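Putative invasin (Yersinia pseudotuberculosis IP 31758, PDB 5N40) probably acts as a cell-surface adhesin of the invasin family, with tandem immunoglobulin-like domains carrying a C-type lectin-like domain that may contact host cells. Local coordinates at residues I102-N114 / S124-A138. The protein carries 1 engineered substitution. Residues are numbered along the deposited sequence; the frame is centred on the assembly and turned at random.
Sequences IPAPVDLTVLTDN and SLTVIAKYKSTDVVA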
loop_
_atom_site.group_PDB
_atom_site.type_symbol
_atom_site.label_atom_id
_atom_site.label_comp_id
_atom_site.label_asym_id
_atom_site.label_seq_id
_atom_site.Cartn_x
_atom_site.Cartn_y
_atom_site.Cartn_z
ATOM N N ILE A 102 21.913 10.574 12.522
ATOM C CA ILE A 102 20.850 9.613 12.789
ATOM C C ILE A 102 19.539 10.148 12.228
ATOM O O ILE A 102 19.451 11.326 11.857
ATOM C CB ILE A 102 20.738 9.300 14.292
ATOM C CG1 ILE A 102 20.218 10.505 15.087
ATOM C CG2 ILE A 102 22.094 8.832 14.829
ATOM C CD1 ILE A 102 19.972 10.204 16.557
ATOM N N PRO A 103 18.507 9.310 12.144
ATOM C CA PRO A 103 17.228 9.758 11.582
ATOM C C PRO A 103 16.608 10.904 12.364
ATOM O O PRO A 103 16.729 11.000 13.589
ATOM C CB PRO A 103 16.351 8.505 11.671
ATOM C CG PRO A 103 17.299 7.378 11.617
ATOM C CD PRO A 103 18.529 7.858 12.363
ATOM N N ALA A 104 15.898 11.756 11.635
ATOM C CA ALA A 104 15.202 12.870 12.249
ATOM C C ALA A 104 13.854 12.396 12.778
ATOM O O ALA A 104 13.082 11.778 12.027
ATOM C CB ALA A 104 14.996 13.994 11.237
ATOM N N PRO A 105 13.541 12.638 14.047
ATOM C CA PRO A 105 12.182 12.354 14.517
ATOM C C PRO A 105 11.172 13.127 13.683
ATOM O O PRO A 105 11.321 14.334 13.461
ATOM C CB PRO A 105 12.201 12.821 15.973
ATOM C CG PRO A 105 13.645 12.674 16.386
ATOM C CD PRO A 105 14.441 13.026 15.158
ATOM N N VAL A 106 10.138 12.423 13.217
ATOM C CA VAL A 106 9.111 13.029 12.378
ATOM C C VAL A 106 7.723 12.569 12.812
ATOM O O VAL A 106 7.552 11.542 13.473
ATOM C CB VAL A 106 9.307 12.706 10.883
ATOM C CG1 VAL A 106 10.538 13.405 10.343
ATOM C CG2 VAL A 106 9.387 11.195 10.662
ATOM N N ASP A 107 6.727 13.366 12.430
ATOM C CA ASP A 107 5.326 12.965 12.456
ATOM C C ASP A 107 4.894 12.694 11.023
ATOM O O ASP A 107 5.178 13.497 10.123
ATOM C CB ASP A 107 4.417 14.045 13.052
ATOM C CG ASP A 107 4.773 14.410 14.478
ATOM O OD1 ASP A 107 5.012 13.499 15.300
ATOM O OD2 ASP A 107 4.787 15.625 14.766
ATOM N N LEU A 108 4.222 11.575 10.815
ATOM C CA LEU A 108 3.749 11.193 9.495
ATOM C C LEU A 108 2.248 11.408 9.377
ATOM O O LEU A 108 1.482 11.054 10.278
ATOM C CB LEU A 108 4.064 9.729 9.198
ATOM C CG LEU A 108 5.529 9.298 9.228
ATOM C CD1 LEU A 108 5.659 7.860 8.743
ATOM C CD2 LEU A 108 6.387 10.206 8.400
ATOM N N THR A 109 1.840 11.980 8.251
ATOM C CA THR A 109 0.449 11.994 7.826
ATOM C C THR A 109 0.330 11.140 6.573
ATOM O O THR A 109 1.195 11.202 5.695
ATOM C CB THR A 109 -0.025 13.420 7.537
ATOM O OG1 THR A 109 0.198 14.245 8.688
ATOM C CG2 THR A 109 -1.505 13.432 7.197
ATOM N N VAL A 110 -0.742 10.352 6.484
ATOM C CA VAL A 110 -0.964 9.466 5.345
ATOM C C VAL A 110 -2.330 9.773 4.757
ATOM O O VAL A 110 -3.346 9.675 5.455
ATOM C CB VAL A 110 -0.864 7.983 5.738
ATOM C CG1 VAL A 110 -0.961 7.097 4.503
ATOM C CG2 VAL A 110 0.440 7.722 6.465
ATOM N N LEU A 111 -2.344 10.131 3.475
ATOM C CA LEU A 111 -3.542 10.499 2.734
ATOM C C LEU A 111 -3.717 9.553 1.555
ATOM O O LEU A 111 -2.746 9.213 0.872
ATOM C CB LEU A 111 -3.444 11.937 2.218
ATOM C CG LEU A 111 -3.214 13.027 3.268
ATOM C CD1 LEU A 111 -3.091 14.394 2.625
ATOM C CD2 LEU A 111 -4.323 13.029 4.305
ATOM N N THR A 112 -4.953 9.136 1.306
ATOM C CA THR A 112 -5.282 8.402 0.093
ATOM C C THR A 112 -6.317 9.193 -0.691
ATOM O O THR A 112 -7.202 9.819 -0.097
ATOM C CB THR A 112 -5.822 7.005 0.402
ATOM O OG1 THR A 112 -6.929 7.111 1.299
ATOM C CG2 THR A 112 -4.726 6.129 1.025
ATOM N N ASP A 113 -6.209 9.174 -2.022
ATOM C CA ASP A 113 -7.162 9.949 -2.819
ATOM C C ASP A 113 -8.580 9.422 -2.623
ATOM O O ASP A 113 -9.527 10.204 -2.476
ATOM C CB ASP A 113 -6.754 9.972 -4.301
ATOM C CG ASP A 113 -6.789 8.604 -4.973
ATOM O OD1 ASP A 113 -6.529 7.576 -4.323
ATOM O OD2 ASP A 113 -7.064 8.568 -6.196
ATOM N N ASN A 114 -8.743 8.101 -2.600
ATOM C CA ASN A 114 -9.965 7.470 -2.115
ATOM C C ASN A 114 -9.560 6.158 -1.474
ATOM O O ASN A 114 -8.768 5.406 -2.053
ATOM C CB ASN A 114 -10.981 7.237 -3.241
ATOM C CG ASN A 114 -12.359 6.843 -2.716
ATOM O OD1 ASN A 114 -12.487 6.018 -1.808
ATOM N ND2 ASN A 114 -13.397 7.450 -3.281
ATOM N N SER A 124 -3.970 6.283 -4.845
ATOM C CA SER A 124 -2.823 7.163 -4.669
ATOM C C SER A 124 -2.632 7.415 -3.178
ATOM O O SER A 124 -3.514 7.977 -2.524
ATOM C CB SER A 124 -3.027 8.478 -5.418
ATOM O OG SER A 124 -1.860 9.283 -5.354
ATOM N N LEU A 125 -1.492 6.990 -2.648
ATOM C CA LEU A 125 -1.191 7.078 -1.226
ATOM C C LEU A 125 -0.030 8.040 -1.049
ATOM O O LEU A 125 1.031 7.848 -1.653
ATOM C CB LEU A 125 -0.850 5.695 -0.659
ATOM C CG LEU A 125 -0.645 5.525 0.852
ATOM C CD1 LEU A 125 -0.833 4.065 1.221
ATOM C CD2 LEU A 125 0.720 6.009 1.313
ATOM N N THR A 126 -0.235 9.077 -0.235
ATOM C CA THR A 126 0.785 10.083 0.036
ATOM C C THR A 126 1.163 10.077 1.513
ATOM O O THR A 126 0.294 10.184 2.384
ATOM C CB THR A 126 0.298 11.479 -0.366
ATOM O OG1 THR A 126 0.007 11.504 -1.769
ATOM C CG2 THR A 126 1.346 12.532 -0.045
ATOM N N VAL A 127 2.460 9.963 1.780
ATOM C CA VAL A 127 3.030 10.148 3.114
ATOM C C VAL A 127 3.618 11.546 3.182
ATOM O O VAL A 127 4.406 11.931 2.309
ATOM C CB VAL A 127 4.116 9.095 3.417
ATOM C CG1 VAL A 127 4.619 9.248 4.859
ATOM C CG2 VAL A 127 3.612 7.685 3.158
ATOM N N ILE A 128 3.256 12.300 4.218
ATOM C CA ILE A 128 3.825 13.618 4.469
ATOM C C ILE A 128 4.575 13.539 5.790
ATOM O O ILE A 128 3.991 13.159 6.813
ATOM C CB ILE A 128 2.757 14.719 4.533
ATOM C CG1 ILE A 128 1.881 14.698 3.280
ATOM C CG2 ILE A 128 3.428 16.088 4.736
ATOM C CD1 ILE A 128 0.693 15.627 3.356
ATOM N N ALA A 129 5.857 13.886 5.764
ATOM C CA ALA A 129 6.709 13.864 6.949
ATOM C C ALA A 129 7.047 15.293 7.348
ATOM O O ALA A 129 7.450 16.106 6.504
ATOM C CB ALA A 129 7.990 13.066 6.697
ATOM N N LYS A 130 6.866 15.595 8.626
ATOM C CA LYS A 130 7.281 16.860 9.205
ATOM C C LYS A 130 8.118 16.575 10.439
ATOM O O LYS A 130 7.883 15.594 11.154
ATOM C CB LYS A 130 6.078 17.727 9.571
ATOM C CG LYS A 130 5.218 18.083 8.359
ATOM C CD LYS A 130 3.923 18.739 8.750
ATOM C CE LYS A 130 3.098 19.091 7.519
ATOM N NZ LYS A 130 1.792 19.665 7.920
ATOM N N TYR A 131 9.086 17.445 10.697
ATOM C CA TYR A 131 9.898 17.275 11.893
ATOM C C TYR A 131 8.998 17.310 13.117
ATOM O O TYR A 131 8.080 18.132 13.218
ATOM C CB TYR A 131 10.976 18.352 11.979
ATOM C CG TYR A 131 11.976 18.269 10.856
ATOM C CD1 TYR A 131 12.718 17.113 10.647
ATOM C CD2 TYR A 131 12.168 19.327 9.991
ATOM C CE1 TYR A 131 13.621 17.016 9.608
ATOM C CE2 TYR A 131 13.078 19.245 8.955
ATOM C CZ TYR A 131 13.806 18.087 8.772
ATOM O OH TYR A 131 14.703 18.000 7.742
ATOM N N LYS A 132 9.264 16.400 14.047
ATOM C CA LYS A 132 8.303 16.072 15.087
ATOM C C LYS A 132 7.845 17.316 15.843
ATOM O O LYS A 132 8.662 18.111 16.326
ATOM C CB LYS A 132 8.918 15.055 16.050
ATOM C CG LYS A 132 7.963 14.579 17.118
ATOM C CD LYS A 132 8.466 13.328 17.806
ATOM C CE LYS A 132 8.353 12.085 16.917
ATOM N NZ LYS A 132 8.888 10.865 17.612
ATOM N N SER A 133 6.521 17.455 15.951
ATOM C CA SER A 133 5.831 18.521 16.673
ATOM C C SER A 133 5.952 19.874 15.987
ATOM O O SER A 133 5.662 20.899 16.604
ATOM C CB SER A 133 6.313 18.630 18.125
ATOM O OG SER A 133 7.535 19.351 18.227
ATOM N N THR A 134 6.362 19.907 14.718
ATOM C CA THR A 134 6.450 21.150 13.962
ATOM C C THR A 134 5.671 21.013 12.664
ATOM O O THR A 134 5.184 19.935 12.311
ATOM C CB THR A 134 7.900 21.536 13.626
ATOM O OG1 THR A 134 8.349 20.785 12.490
ATOM C CG2 THR A 134 8.838 21.307 14.821
ATOM N N ASP A 135 5.582 22.128 11.941
ATOM C CA ASP A 135 4.986 22.148 10.610
ATOM C C ASP A 135 6.047 22.263 9.518
ATOM O O ASP A 135 5.733 22.652 8.387
ATOM C CB ASP A 135 3.972 23.290 10.504
ATOM C CG ASP A 135 3.039 23.133 9.308
ATOM O OD1 ASP A 135 2.320 22.110 9.241
ATOM O OD2 ASP A 135 3.023 24.031 8.438
ATOM N N VAL A 136 7.296 21.929 9.832
ATOM C CA VAL A 136 8.393 22.003 8.872
ATOM C C VAL A 136 8.518 20.657 8.171
ATOM O O VAL A 136 8.675 19.619 8.823
ATOM C CB VAL A 136 9.711 22.387 9.560
ATOM C CG1 VAL A 136 10.833 22.501 8.541
ATOM C CG2 VAL A 136 9.545 23.696 10.311
ATOM N N VAL A 137 8.451 20.676 6.837
ATOM C CA VAL A 137 8.513 19.439 6.071
ATOM C C VAL A 137 9.912 18.845 6.166
ATOM O O VAL A 137 10.920 19.561 6.273
ATOM C CB VAL A 137 8.111 19.669 4.602
ATOM C CG1 VAL A 137 6.700 20.248 4.521
ATOM C CG2 VAL A 137 9.116 20.564 3.891
ATOM N N ALA A 138 9.973 17.517 6.121
ATOM C CA ALA A 138 11.222 16.782 6.284
ATOM C C ALA A 138 11.571 16.070 4.978
ATOM O O ALA A 138 10.976 15.028 4.660
ATOM C CB ALA A 138 11.102 15.784 7.436
HETATM O O HOH W 1 3.927 17.693 13.182
#
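Strand 106-112 is hydrogen-bonded antiparallel to strand 124-131, at 156° between their directions; it is the edge strand of one sheet of the bacterial immunoglobulin-like sandwich, and strand 124-131 lies between it and strand 183-189. Leu111 pairs with Thr126, Thr109 with Ile128 and Asp107 with Lys130, each through two backbone bonds; Thr126 N to Leu111 O is the shortest, at 2.7 Å. Lys132 N to Pro105 O and Asp113 N to Ser124 O extend the ladder at its two ends. Leu108, Val110, Leu125, Val127 and Ala129 line the face turned toward strands 142-151 and 209-217, where Met143, Phe145 and Thr212 join the packing. On that face Leu108 turns its CD2 branch across to the neighbouring strand, 3.7 Å from Ala129 CB and also meeting Val127 CG1. Val110 CG1, anti to its own backbone N (chi1 -174°), comes 3.8 Å from Leu125 CD2. The other face is more exposed, and there the ends of Leu111 and Ile128 touch, CD1 to CD1 at 4.0 Å.

Both ends of the ladder are tied by an aspartate. Asp113 OD1 takes Ser124 N at 2.9 Å from above its carboxylate plane, while OD2 pairs with Lys117. At the far end, where the chain arrives from the preceding domain, Ala104 CB sits at the edge of the Tyr131 ring, 3.7 Å from CE1, and Ala138 CB lies over one face, offset toward the rim. A type II turn follows from Tyr131 to Thr134. Lys132 crosses Asp107 at about a right angle, its amine engaged by Asp208. Asp107 OD2 accepts Ser133 N on its syn side but 32° out of the carboxylate plane, with the N-H pointing almost straight at it, and also a water that bridges to Thr134 O.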